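Local coordinates for protein DNMT2 (Spodoptera frugiperda, PDB 4H0N) that binds S-adenosyl-L-homocysteine and probably methylates cytosine 38 in the anticodon loop of tRNA(Asp) as well as cytosine C5 in DNA, at residues Leu185-Phe189 and Glu326-Ile330; Pro150-Val155 and Asn320-Glu326; Val191-Glu196 and Cys223-Arg229. The protein carries 3 engineered substitutions. One frame throughout, in Å; residues are numbered along the deposited sequence.

Along the chain the six segments come in the order 150-155, 185-189, 191-196, 223-229, 320-326 and 326-330. Interactions 1 and 2 therefore cross in sequence, both closing on helix 321-332, sharing E326 and lying about 8 Å apart between centres. They touch directly: F189 CB is 3.6 Å from V153 C, and L185 CD1 is 3.7 Å from V153 CG2. Interaction 3 is centred about 15 Å from interaction 2 and 22 Å from interaction 1; P192 CG meets S151 O at 3.3 Å. Loop 150-155 thus touches 185-189, and P192 and H193 lean on it, so the path from the sheet core out to 191-229 is continuous in packing.

Interaction 1: Leu185-Phe189 and Glu326-Ile330; sequences LPKDF and ELLKI
The segment 185-189 is an irregular loop, extended at L185 (phi/psi -60/155), turned at P186 (-59/-34), extended again through K187 and D188, and bent at F189 (-100/-1). Segment 326-330 is one turn and a little more of alpha-helix within helix 321-332, with I330 N bonded to E326 O at 3.3 Å. The closest CA pair is L185 and L327 at 8.3 Å, so side chains rather than backbones fill the gap, burying 232 Å² in total.

L185 (chi1 m, chi2 between wells at 132°) sends its CA-CB bond at the helix: CD2 meets I330 CD1 at 3.7 Å and L327 CD2 at 3.8 Å, and both methyls lie over E326 CB, with CD1 nearest at 4.3 Å. I330 (m, t) also receives the P186 ring, its CD1 being 4.1 Å from P186 CD. At the other end E326 folds up as m, m, bringing OE1 3.3 Å from F189 CZ, near the ring plane and at its edge, and 3.8 Å from K187 CD. E326 OE2 makes a salt bridge within the helix to K329 NZ at 3.4 Å, weak as a hydrogen bond. No hydrogen bond crosses the interface.

Beyond the pair, L185 and L327 both touch L148 of strand 141-148, and I330 and P186 share F175. Here a loop following strand 161-168 covers the E326/I330 flank of a C-terminal helix whose L327 and L328 pack on the seven-stranded sheet of a class I, Rossmann-like methyltransferase fold.

Interaction 2: Pro150-Val155 and Asn320-Glu326; sequences PSTVGV and NVKVISE
V153 (chi1 t, CA-CB toward the helix) overlaps three side chains of 320-326: CG1 lies 3.5 Å from K322 CE and 4.2 Å from E326 CG, and CG2 lies 3.9 Å from V323 CG2. It gives 74 Å² of the 291 Å² buried. The loop joins antiparallel sheet neighbours 141-148 and 161-168 and lies against the start of helix 321-332. It has helical phi/psi at 150-152, then V153 (-91/25), left-handed G154 (71/19) and extended V155 (-111/126). This tight curl is closed by V155 N to P150 O at 2.9 Å and, weakly, V153 N to P150 O at 3.0 Å.

The nearest CA pair is P150 and V323 at 6.3 Å, where P150 CG packs on V323 CG2 at 4.2 Å. N320, the N-cap, uses OD1 for V323 N at 3.0 Å and, weakly, for K322 N at 2.9 Å. Its ND2 faces P150 CB at 3.7 Å and V155 CG1 at 4.0 Å. K322 (t except chi2, off-well at 129°) runs over the loop, with CE 3.1 Å from V153 O and 4.1 Å from V155 CG2.

The N320 side chain is about 10 Å from bound S-adenosyl-L-homocysteine, two residues after S318, which probably binds it. The contact is mostly van der Waals packing, the polarised K322 CE meeting the V153 O carbonyl, with no hydrogen bond across and N320 OD1 used in capping.

Interaction 3: Val191-Glu196 and Cys223-Arg229; sequences VPHSLE and CYKTSKR
A type I beta turn, Y224 to S227 with K225 (-62/-25) and T226 (-88/-8) at its centre, presents its backbone to loop 191-196, extended from V191 to S194 and turning at L195 and E196; the two run antiparallel. The register pairs S194 with K228 (CA to CA 4.5 Å) and E196 with K225 (5.0 Å), and 451 Å² is buried. S227 N to Y224 O (3.0 Å) closes the turn, with a weak bond from Y224 N to S227 OG (3.3 Å).

In hydrogen bonds across the interface, L195 N donates to K225 O at 3.3 Å (139° at the hydrogen), and K228 NZ reaches P192 O weakly at 3.4 Å. Beside that weak bond K228, the most covered residue, sets CG 3.1 Å from P192 O, a close carbon-to-carbonyl contact. A CA-H...O contact joins S194 CA to S227 O at 3.3 Å (141°).

In packing, buried L195 (m, t) makes an apolar contact, CD1 to C223 CB at 4.1 Å, and E196 CG sits 3.6 Å from K225 CB.

C223, just before the turn, makes backbone hydrogen bonds with I247 and T249, so the turn follows strand 222-223 of a small two-stranded parallel sheet; R229 makes a salt bridge to D221. The contact joins two surface loops remote from the cofactor site. Within 191-196, H193 ND1 donates to S194 O at 2.9 Å.

Interaction 1: Leu185-Phe189 and Glu326-Ile330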
loop_
_atom_site.group_PDB
_atom_site.type_symbol
_atom_site.label_atom_id
_atom_site.label_comp_id
_atom_site.label_asym_id
_atom_site.label_seq_id
_atom_site.Cartn_x
_atom_site.Cartn_y
_atom_site.Cartn_z
ATOM N N LEU A 185 -15.887 3.225 -6.279
ATOM C CA LEU A 185 -16.366 2.135 -7.124
ATOM C C LEU A 185 -17.894 2.122 -7.184
ATOM O O LEU A 185 -18.554 2.623 -6.268
ATOM C CB LEU A 185 -15.853 0.795 -6.587
ATOM C CG LEU A 185 -14.395 0.736 -6.120
ATOM C CD1 LEU A 185 -14.311 0.067 -4.758
ATOM C CD2 LEU A 185 -13.507 0.009 -7.118
ATOM N N PRO A 186 -18.459 1.559 -8.268
ATOM C CA PRO A 186 -19.916 1.426 -8.444
ATOM C C PRO A 186 -20.560 0.613 -7.331
ATOM O O PRO A 186 -21.697 0.875 -6.939
ATOM C CB PRO A 186 -20.040 0.660 -9.765
ATOM C CG PRO A 186 -18.783 0.967 -10.499
ATOM C CD PRO A 186 -17.716 1.097 -9.456
ATOM N N LYS A 187 -19.827 -0.379 -6.844
ATOM C CA LYS A 187 -20.274 -1.209 -5.739
ATOM C C LYS A 187 -20.148 -0.439 -4.428
ATOM O O LYS A 187 -19.082 0.095 -4.115
ATOM C CB LYS A 187 -19.435 -2.488 -5.687
ATOM C CG LYS A 187 -19.789 -3.428 -4.556
ATOM C CD LYS A 187 -19.087 -4.765 -4.724
ATOM C CE LYS A 187 -19.388 -5.694 -3.562
ATOM N NZ LYS A 187 -20.841 -5.716 -3.261
ATOM N N ASP A 188 -21.244 -0.373 -3.673
ATOM C CA ASP A 188 -21.254 0.305 -2.380
ATOM C C ASP A 188 -21.017 -0.705 -1.261
ATOM O O ASP A 188 -21.737 -1.704 -1.151
ATOM C CB ASP A 188 -22.590 1.024 -2.166
ATOM C CG ASP A 188 -22.513 2.112 -1.104
ATOM O OD1 ASP A 188 -21.630 2.037 -0.221
ATOM O OD2 ASP A 188 -23.343 3.047 -1.153
ATOM N N PHE A 189 -20.012 -0.444 -0.430
ATOM C CA PHE A 189 -19.682 -1.352 0.665
ATOM C C PHE A 189 -20.246 -0.878 1.996
ATOM O O PHE A 189 -20.080 -1.541 3.019
ATOM C CB PHE A 189 -18.172 -1.558 0.761
ATOM C CG PHE A 189 -17.581 -2.254 -0.432
ATOM C CD1 PHE A 189 -17.211 -1.533 -1.559
ATOM C CD2 PHE A 189 -17.393 -3.628 -0.428
ATOM C CE1 PHE A 189 -16.665 -2.171 -2.661
ATOM C CE2 PHE A 189 -16.844 -4.272 -1.525
ATOM C CZ PHE A 189 -16.481 -3.542 -2.643
ATOM N N GLU A 326 -10.957 -5.532 -5.628
ATOM C CA GLU A 326 -12.143 -4.933 -6.235
ATOM C C GLU A 326 -11.887 -4.326 -7.614
ATOM O O GLU A 326 -12.757 -4.371 -8.480
ATOM C CB GLU A 326 -12.779 -3.905 -5.297
ATOM C CG GLU A 326 -13.402 -4.527 -4.058
ATOM C CD GLU A 326 -14.452 -5.575 -4.394
ATOM O OE1 GLU A 326 -15.355 -5.287 -5.212
ATOM O OE2 GLU A 326 -14.368 -6.695 -3.847
ATOM N N LEU A 327 -10.702 -3.755 -7.818
ATOM C CA LEU A 327 -10.346 -3.182 -9.115
ATOM C C LEU A 327 -10.043 -4.289 -10.118
ATOM O O LEU A 327 -10.374 -4.176 -11.301
ATOM C CB LEU A 327 -9.147 -2.241 -8.989
ATOM C CG LEU A 327 -9.352 -0.913 -8.256
ATOM C CD1 LEU A 327 -8.021 -0.234 -8.020
ATOM C CD2 LEU A 327 -10.273 0.001 -9.034
ATOM N N LEU A 328 -9.412 -5.359 -9.638
ATOM C CA LEU A 328 -9.161 -6.537 -10.469
ATOM C C LEU A 328 -10.461 -7.122 -11.015
ATOM O O LEU A 328 -10.523 -7.507 -12.182
ATOM C CB LEU A 328 -8.370 -7.603 -9.702
ATOM C CG LEU A 328 -6.869 -7.353 -9.526
ATOM C CD1 LEU A 328 -6.262 -8.369 -8.573
ATOM C CD2 LEU A 328 -6.162 -7.399 -10.862
ATOM N N LYS A 329 -11.497 -7.181 -10.178
ATOM C CA LYS A 329 -12.815 -7.626 -10.636
ATOM C C LYS A 329 -13.330 -6.731 -11.756
ATOM O O LYS A 329 -13.846 -7.216 -12.763
ATOM C CB LYS A 329 -13.827 -7.648 -9.488
ATOM C CG LYS A 329 -13.534 -8.696 -8.439
ATOM C CD LYS A 329 -14.470 -8.568 -7.252
ATOM C CE LYS A 329 -13.919 -9.325 -6.062
ATOM N NZ LYS A 329 -14.997 -9.752 -5.132
ATOM N N ILE A 330 -13.179 -5.426 -11.578
ATOM C CA ILE A 330 -13.634 -4.467 -12.571
ATOM C C ILE A 330 -12.816 -4.574 -13.860
ATOM O O ILE A 330 -13.373 -4.623 -14.959
ATOM C CB ILE A 330 -13.573 -3.037 -12.007
ATOM C CG1 ILE A 330 -14.688 -2.841 -10.980
ATOM C CG2 ILE A 330 -13.690 -2.006 -13.112
ATOM C CD1 ILE A 330 -14.636 -1.520 -10.274
#

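Interaction 2: Pro150-Val155 and Asn320-Glu326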
loop_
_atom_site.group_PDB
_atom_site.type_symbol
_atom_site.label_atom_id
_atom_site.label_comp_id
_atom_site.label_asym_id
_atom_site.label_seq_id
_atom_site.Cartn_x
_atom_site.Cartn_y
_atom_site.Cartn_z
ATOM N N PRO A 150 -9.570 3.226 1.113
ATOM C CA PRO A 150 -10.199 2.010 1.639
ATOM C C PRO A 150 -11.440 2.307 2.485
ATOM O O PRO A 150 -12.245 1.413 2.722
ATOM C CB PRO A 150 -9.104 1.409 2.527
ATOM C CG PRO A 150 -7.848 1.944 2.003
ATOM C CD PRO A 150 -8.158 3.326 1.511
ATOM N N SER A 151 -11.583 3.546 2.945
ATOM C CA SER A 151 -12.722 3.916 3.777
ATOM C C SER A 151 -14.031 3.904 2.999
ATOM O O SER A 151 -15.106 3.894 3.594
ATOM C CB SER A 151 -12.501 5.281 4.432
ATOM O OG SER A 151 -12.106 6.253 3.480
ATOM N N THR A 152 -13.947 3.906 1.673
ATOM C CA THR A 152 -15.152 3.816 0.860
ATOM C C THR A 152 -15.443 2.360 0.523
ATOM O O THR A 152 -16.571 2.001 0.194
ATOM C CB THR A 152 -15.069 4.666 -0.427
ATOM O OG1 THR A 152 -14.279 3.990 -1.414
ATOM C CG2 THR A 152 -14.475 6.041 -0.125
ATOM N N VAL A 153 -14.418 1.523 0.631
ATOM C CA VAL A 153 -14.568 0.083 0.426
ATOM C C VAL A 153 -14.885 -0.627 1.763
ATOM O O VAL A 153 -14.620 -1.817 1.942
ATOM C CB VAL A 153 -13.303 -0.509 -0.273
ATOM C CG1 VAL A 153 -13.564 -1.893 -0.836
ATOM C CG2 VAL A 153 -12.870 0.403 -1.404
ATOM N N GLY A 154 -15.457 0.115 2.704
ATOM C CA GLY A 154 -15.880 -0.466 3.968
ATOM C C GLY A 154 -14.751 -0.879 4.898
ATOM O O GLY A 154 -14.952 -1.676 5.814
ATOM N N VAL A 155 -13.562 -0.333 4.669
ATOM C CA VAL A 155 -12.407 -0.630 5.508
ATOM C C VAL A 155 -12.024 0.600 6.326
ATOM O O VAL A 155 -11.829 1.676 5.769
ATOM C CB VAL A 155 -11.218 -1.089 4.652
ATOM C CG1 VAL A 155 -10.046 -1.492 5.531
ATOM C CG2 VAL A 155 -11.641 -2.243 3.754
ATOM N N ASN A 320 -3.418 -1.937 0.043
ATOM C CA ASN A 320 -4.623 -2.502 0.637
ATOM C C ASN A 320 -5.132 -3.614 -0.273
ATOM O O ASN A 320 -5.555 -3.361 -1.396
ATOM C CB ASN A 320 -5.708 -1.451 0.849
ATOM C CG ASN A 320 -6.964 -2.035 1.486
ATOM O OD1 ASN A 320 -7.741 -2.738 0.833
ATOM N ND2 ASN A 320 -7.165 -1.749 2.768
ATOM N N VAL A 321 -5.077 -4.843 0.222
ATOM C CA VAL A 321 -5.433 -6.014 -0.567
ATOM C C VAL A 321 -6.880 -5.975 -1.078
ATOM O O VAL A 321 -7.169 -6.446 -2.174
ATOM C CB VAL A 321 -5.133 -7.318 0.225
ATOM C CG1 VAL A 321 -5.756 -8.532 -0.432
ATOM C CG2 VAL A 321 -3.634 -7.502 0.372
ATOM N N LYS A 322 -7.777 -5.381 -0.300
ATOM C CA LYS A 322 -9.195 -5.362 -0.660
ATOM C C LYS A 322 -9.508 -4.461 -1.849
ATOM O O LYS A 322 -10.215 -4.862 -2.772
ATOM C CB LYS A 322 -10.047 -4.959 0.540
ATOM C CG LYS A 322 -11.489 -4.656 0.207
ATOM C CD LYS A 322 -12.417 -5.436 1.109
ATOM C CE LYS A 322 -13.759 -4.736 1.237
ATOM N NZ LYS A 322 -14.832 -5.624 1.761
ATOM N N VAL A 323 -8.985 -3.243 -1.824
ATOM C CA VAL A 323 -9.228 -2.294 -2.902
ATOM C C VAL A 323 -8.756 -2.840 -4.251
ATOM O O VAL A 323 -9.456 -2.714 -5.258
ATOM C CB VAL A 323 -8.551 -0.940 -2.619
ATOM C CG1 VAL A 323 -8.765 0.019 -3.777
ATOM C CG2 VAL A 323 -9.090 -0.345 -1.329
ATOM N N ILE A 324 -7.584 -3.465 -4.267
ATOM C CA ILE A 324 -7.025 -3.983 -5.514
ATOM C C ILE A 324 -7.832 -5.166 -6.038
ATOM O O ILE A 324 -8.053 -5.302 -7.245
ATOM C CB ILE A 324 -5.547 -4.373 -5.350
ATOM C CG1 ILE A 324 -4.719 -3.126 -5.066
ATOM C CG2 ILE A 324 -5.018 -5.070 -6.596
ATOM C CD1 ILE A 324 -3.283 -3.416 -4.941
ATOM N N SER A 325 -8.280 -6.010 -5.117
ATOM C CA SER A 325 -9.134 -7.130 -5.462
ATOM C C SER A 325 -10.399 -6.619 -6.151
ATOM O O SER A 325 -10.852 -7.183 -7.154
ATOM C CB SER A 325 -9.480 -7.924 -4.207
ATOM O OG SER A 325 -10.143 -9.132 -4.534
ATOM N N GLU A 326 -10.957 -5.532 -5.628
ATOM C CA GLU A 326 -12.143 -4.933 -6.235
ATOM C C GLU A 326 -11.887 -4.326 -7.614
ATOM O O GLU A 326 -12.757 -4.371 -8.480
ATOM C CB GLU A 326 -12.779 -3.905 -5.297
ATOM C CG GLU A 326 -13.402 -4.527 -4.058
ATOM C CD GLU A 326 -14.452 -5.575 -4.394
ATOM O OE1 GLU A 326 -15.355 -5.287 -5.212
ATOM O OE2 GLU A 326 -14.368 -6.695 -3.847
#

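Interaction 3: Val191-Glu196 and Cys223-Arg229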
loop_
_atom_site.group_PDB
_atom_site.type_symbol
_atom_site.label_atom_id
_atom_site.label_comp_id
_atom_site.label_asym_id
_atom_site.label_seq_id
_atom_site.Cartn_x
_atom_site.Cartn_y
_atom_site.Cartn_z
ATOM N N VAL A 191 -20.818 1.338 5.403
ATOM C CA VAL A 191 -19.996 2.003 6.403
ATOM C C VAL A 191 -18.926 1.046 6.912
ATOM O O VAL A 191 -19.229 -0.108 7.209
ATOM C CB VAL A 191 -20.875 2.502 7.560
ATOM C CG1 VAL A 191 -20.030 2.935 8.751
ATOM C CG2 VAL A 191 -21.765 3.640 7.076
ATOM N N PRO A 192 -17.664 1.514 6.996
ATOM C CA PRO A 192 -16.573 0.653 7.463
ATOM C C PRO A 192 -16.882 0.094 8.843
ATOM O O PRO A 192 -17.482 0.787 9.664
ATOM C CB PRO A 192 -15.378 1.612 7.543
ATOM C CG PRO A 192 -15.707 2.715 6.610
ATOM C CD PRO A 192 -17.196 2.877 6.689
ATOM N N HIS A 193 -16.500 -1.153 9.088
ATOM C CA HIS A 193 -16.731 -1.761 10.391
ATOM C C HIS A 193 -15.770 -1.188 11.430
ATOM O O HIS A 193 -14.738 -0.619 11.079
ATOM C CB HIS A 193 -16.578 -3.282 10.303
ATOM C CG HIS A 193 -15.311 -3.728 9.647
ATOM N ND1 HIS A 193 -14.059 -3.399 10.132
ATOM C CD2 HIS A 193 -15.095 -4.483 8.542
ATOM C CE1 HIS A 193 -13.136 -3.932 9.354
ATOM N NE2 HIS A 193 -13.733 -4.592 8.385
ATOM N N SER A 194 -16.105 -1.349 12.707
ATOM C CA SER A 194 -15.218 -0.927 13.783
ATOM C C SER A 194 -13.924 -1.740 13.761
ATOM O O SER A 194 -13.732 -2.606 12.903
ATOM C CB SER A 194 -15.904 -1.086 15.137
ATOM O OG SER A 194 -15.988 -2.451 15.501
ATOM N N LEU A 195 -13.038 -1.467 14.713
ATOM C CA LEU A 195 -11.741 -2.129 14.755
ATOM C C LEU A 195 -11.663 -3.274 15.765
ATOM O O LEU A 195 -10.574 -3.745 16.075
ATOM C CB LEU A 195 -10.648 -1.110 15.062
ATOM C CG LEU A 195 -10.340 -0.030 14.021
ATOM C CD1 LEU A 195 -9.532 1.087 14.668
ATOM C CD2 LEU A 195 -9.601 -0.596 12.808
ATOM N N GLU A 196 -12.803 -3.727 16.277
ATOM C CA GLU A 196 -12.798 -4.804 17.261
ATOM C C GLU A 196 -12.420 -6.147 16.658
ATOM O O GLU A 196 -11.720 -6.938 17.294
ATOM C CB GLU A 196 -14.154 -4.929 17.940
ATOM C CG GLU A 196 -14.567 -3.709 18.707
ATOM C CD GLU A 196 -15.738 -3.983 19.618
ATOM O OE1 GLU A 196 -16.561 -3.067 19.818
ATOM O OE2 GLU A 196 -15.829 -5.117 20.134
ATOM N N CYS A 223 -6.991 5.983 18.243
ATOM C CA CYS A 223 -8.101 5.098 17.918
ATOM C C CYS A 223 -8.522 4.228 19.095
ATOM O O CYS A 223 -7.726 3.932 19.988
ATOM C CB CYS A 223 -7.752 4.220 16.723
ATOM S SG CYS A 223 -7.684 5.145 15.199
ATOM N N TYR A 224 -9.786 3.824 19.075
ATOM C CA TYR A 224 -10.343 2.948 20.095
ATOM C C TYR A 224 -11.045 1.800 19.380
ATOM O O TYR A 224 -11.137 1.798 18.152
ATOM C CB TYR A 224 -11.306 3.730 20.987
ATOM C CG TYR A 224 -10.806 5.123 21.291
ATOM C CD1 TYR A 224 -10.060 5.386 22.432
ATOM C CD2 TYR A 224 -11.059 6.173 20.417
ATOM C CE1 TYR A 224 -9.590 6.656 22.698
ATOM C CE2 TYR A 224 -10.590 7.442 20.671
ATOM C CZ TYR A 224 -9.859 7.679 21.811
ATOM O OH TYR A 224 -9.403 8.953 22.048
ATOM N N LYS A 225 -11.528 0.817 20.133
ATOM C CA LYS A 225 -12.174 -0.347 19.531
ATOM C C LYS A 225 -13.433 0.012 18.734
ATOM O O LYS A 225 -13.813 -0.713 17.813
ATOM C CB LYS A 225 -12.501 -1.386 20.601
ATOM C CG LYS A 225 -13.427 -0.872 21.684
ATOM C CD LYS A 225 -13.472 -1.833 22.860
ATOM C CE LYS A 225 -13.845 -1.111 24.148
ATOM N NZ LYS A 225 -14.045 -2.059 25.280
ATOM N N THR A 226 -14.063 1.133 19.080
ATOM C CA THR A 226 -15.280 1.577 18.406
ATOM C C THR A 226 -14.991 2.435 17.171
ATOM O O THR A 226 -15.905 2.763 16.415
ATOM C CB THR A 226 -16.224 2.357 19.364
ATOM O OG1 THR A 226 -15.611 3.591 19.759
ATOM C CG2 THR A 226 -16.546 1.528 20.603
ATOM N N SER A 227 -13.725 2.795 16.972
ATOM C CA SER A 227 -13.312 3.595 15.813
ATOM C C SER A 227 -13.624 2.933 14.471
ATOM O O SER A 227 -13.355 1.747 14.265
ATOM C CB SER A 227 -11.812 3.905 15.873
ATOM O OG SER A 227 -11.548 5.114 16.563
ATOM N N LYS A 228 -14.173 3.712 13.550
ATOM C CA LYS A 228 -14.454 3.214 12.212
ATOM C C LYS A 228 -13.518 3.840 11.190
ATOM O O LYS A 228 -13.785 3.820 9.989
ATOM C CB LYS A 228 -15.912 3.475 11.840
ATOM C CG LYS A 228 -16.855 2.374 12.294
ATOM C CD LYS A 228 -18.002 2.913 13.119
ATOM C CE LYS A 228 -18.970 1.796 13.504
ATOM N NZ LYS A 228 -19.631 1.188 12.309
ATOM N N ARG A 229 -12.408 4.383 11.679
ATOM C CA ARG A 229 -11.426 5.044 10.832
ATOM C C ARG A 229 -10.064 4.981 11.496
ATOM O O ARG A 229 -9.960 4.756 12.699
ATOM C CB ARG A 229 -11.810 6.508 10.640
ATOM C CG ARG A 229 -12.067 7.234 11.951
ATOM C CD ARG A 229 -11.667 8.701 11.886
ATOM N NE ARG A 229 -10.286 8.877 11.443
ATOM C CZ ARG A 229 -9.220 8.648 12.203
ATOM N NH1 ARG A 229 -9.371 8.227 13.451
ATOM N NH2 ARG A 229 -8.003 8.834 11.712
#